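Local coordinates for fatty acid/retinol binding protein protein 7, isoform A, confirmed BY transcript evidence (Caenorhabditis elegans, PDB 2W9Y) that probably binds fatty acids such as oleic acid, and retinoids, as a small all-helical lipid carrier of the nematode FAR family, at residues L21-S24 with S25-A29. Residues are numbered along the deposited sequence; the frame is centred on the assembly and turned at random.
Sequences LEFS and SSITA
S26 OG donates to F23 O over 2.8 Å, and S25 N to L21 O over 2.9 Å; between them these two bonds mark the last turn of helix 18-26, in the all-helical fold of a nematode fatty acid and retinol binding protein. The bond from S25 N is an ordinary i to i+4 helical one, nearly straight at 166°. After it the pattern loosens: S26 N is shared weakly between E22 O and F23 O, and I27 N reaches back weakly to S24 O, three residues earlier, as the winding tightens before the chain runs out into an extended path at I27. The hydroxyl of S26 sits between its own backbone N and carbonyl carbon (chi1 85°), which folds it back over the turn to F23 O; the donor S26 OG is tilted 20° from the plane of that carbonyl. R65 of helix 60-75 donates a second bond to the same hydroxyl, tying this helix end to its neighbour. S25 OG adds only a weak bond to L21 O, whereas S24 OG hydrogen-bonds one turn back, to Q20 O. A water bridges the end of the turn, giving one hydrogen to S24 O at 2.7 Å and the other to I27 O. On the buried side F23 extends towards L66 and V69 of helix 60-75, while I27 packs against L62 of the same helix and against K32 and L35 of helix 32-39, so the pair lies where three helices meet. Between the two side chains the contact is CH-pi: I27 CD1 stands over one face of the F23 ring, displaced towards its rim, with CZ nearest at 3.7 Å.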
ATOM      1  N   LEU A  21       4.804  -0.356  -4.980  1.00 10.18           N
ATOM      2  CA  LEU A  21       5.971   0.427  -5.383  1.00 11.55           C
ATOM      3  C   LEU A  21       6.090   0.463  -6.888  1.00 12.57           C
ATOM      4  O   LEU A  21       6.413   1.532  -7.446  1.00 13.28           O
ATOM      5  CB  LEU A  21       7.258  -0.166  -4.777  1.00 10.32           C
ATOM      6  CG  LEU A  21       7.384   0.017  -3.267  1.00  9.11           C
ATOM      7  CD1 LEU A  21       8.594  -0.769  -2.617  1.00 11.57           C
ATOM      8  CD2 LEU A  21       7.549   1.493  -2.905  1.00 14.54           C
ATOM      9  N   GLU A  22       5.820  -0.661  -7.554  1.00 11.54           N
ATOM     10  CA  GLU A  22       5.938  -0.712  -9.020  1.00 11.71           C
ATOM     11  C   GLU A  22       4.869   0.147  -9.599  1.00 12.03           C
ATOM     12  O   GLU A  22       5.138   0.868 -10.593  1.00 11.39           O
ATOM     13  CB  GLU A  22       5.781  -2.158  -9.579  1.00 12.31           C
ATOM     14  CG  GLU A  22       7.046  -3.049  -9.321  1.00 14.12           C
ATOM     15  CD  GLU A  22       6.862  -4.520  -9.734  1.00 19.41           C
ATOM     16  OE1 GLU A  22       5.719  -5.001  -9.885  1.00 21.56           O
ATOM     17  OE2 GLU A  22       7.867  -5.221  -9.894  1.00 20.48           O
ATOM     18  N   PHE A  23       3.681   0.132  -8.979  1.00 11.08           N
ATOM     19  CA  PHE A  23       2.602   1.026  -9.469  1.00 10.72           C
ATOM     20  C   PHE A  23       3.047   2.486  -9.328  1.00 11.49           C
ATOM     21  O   PHE A  23       2.885   3.298 -10.254  1.00 12.94           O
ATOM     22  CB  PHE A  23       1.286   0.769  -8.701  1.00  8.99           C
ATOM     23  CG  PHE A  23       0.194   1.741  -9.018  1.00  9.65           C
ATOM     24  CD1 PHE A  23      -0.526   1.659 -10.196  1.00 10.00           C
ATOM     25  CD2 PHE A  23      -0.118   2.758  -8.118  1.00 12.04           C
ATOM     26  CE1 PHE A  23      -1.518   2.554 -10.461  1.00  9.60           C
ATOM     27  CE2 PHE A  23      -1.114   3.647  -8.383  1.00 11.46           C
ATOM     28  CZ  PHE A  23      -1.806   3.538  -9.536  1.00 10.78           C
ATOM     29  N   SER A  24       3.586   2.849  -8.178  1.00 12.15           N
ATOM     30  CA  SER A  24       3.983   4.284  -7.919  1.00 14.63           C
ATOM     31  C   SER A  24       5.068   4.741  -8.881  1.00 16.65           C
ATOM     32  O   SER A  24       5.017   5.857  -9.369  1.00 17.02           O
ATOM     33  CB  SER A  24       4.510   4.522  -6.526  1.00 14.38           C
ATOM     34  OG  SER A  24       3.544   4.176  -5.581  1.00 22.02           O
ATOM     35  N   SER A  25       6.039   3.870  -9.146  1.00 17.85           N
ATOM     36  CA  SER A  25       7.091   4.148 -10.130  1.00 20.12           C
ATOM     37  C   SER A  25       6.575   4.381 -11.532  1.00 20.37           C
ATOM     38  O   SER A  25       7.165   5.152 -12.318  1.00 22.53           O
ATOM     39  CB  SER A  25       8.033   2.940 -10.214  1.00 21.62           C
ATOM     40  OG  SER A  25       8.905   2.958  -9.115  1.00 25.51           O
ATOM     41  N   SER A  26       5.489   3.708 -11.853  1.00 19.02           N
ATOM     42  CA  SER A  26       4.952   3.716 -13.184  1.00 17.81           C
ATOM     43  C   SER A  26       4.211   5.015 -13.478  1.00 17.81           C
ATOM     44  O   SER A  26       4.008   5.317 -14.657  1.00 18.44           O
ATOM     45  CB  SER A  26       4.024   2.513 -13.417  1.00 17.57           C
ATOM     46  OG  SER A  26       2.684   2.761 -12.971  1.00 15.62           O
ATOM     47  N   ILE A  27       3.769   5.761 -12.448  1.00 16.55           N
ATOM     48  CA  ILE A  27       2.890   6.915 -12.627  1.00 15.33           C
ATOM     49  C   ILE A  27       3.640   7.982 -13.415  1.00 15.16           C
ATOM     50  O   ILE A  27       4.695   8.440 -12.977  1.00 14.89           O
ATOM     51  CB  ILE A  27       2.509   7.570 -11.255  1.00 14.80           C
ATOM     52  CG1 ILE A  27       1.735   6.604 -10.354  1.00 15.74           C
ATOM     53  CG2 ILE A  27       1.651   8.825 -11.431  1.00 16.50           C
ATOM     54  CD1 ILE A  27       0.680   5.810 -11.096  1.00 16.41           C
ATOM     55  N   THR A  28       3.084   8.383 -14.556  1.00 14.32           N
ATOM     56  CA  THR A  28       3.674   9.433 -15.399  1.00 15.39           C
ATOM     57  C   THR A  28       3.251  10.807 -14.907  1.00 15.02           C
ATOM     58  O   THR A  28       2.374  10.942 -14.031  1.00 14.77           O
ATOM     59  CB  THR A  28       3.173   9.291 -16.859  1.00 15.45           C
ATOM     60  OG1 THR A  28       1.743   9.395 -16.861  1.00 16.88           O
ATOM     61  CG2 THR A  28       3.571   7.971 -17.505  1.00 16.23           C
ATOM     62  N   ALA A  29       3.815  11.859 -15.508  1.00 14.56           N
ATOM     63  CA  ALA A  29       3.547  13.185 -15.001  1.00 15.24           C
ATOM     64  C   ALA A  29       2.096  13.528 -15.273  1.00 14.46           C
ATOM     65  O   ALA A  29       1.477  14.287 -14.477  1.00 15.19           O
ATOM     66  CB  ALA A  29       4.468  14.235 -15.682  1.00 16.85           C
TER
HETATM   67  O   HOH W   1       5.943   8.195 -10.325  1.00 18.94           O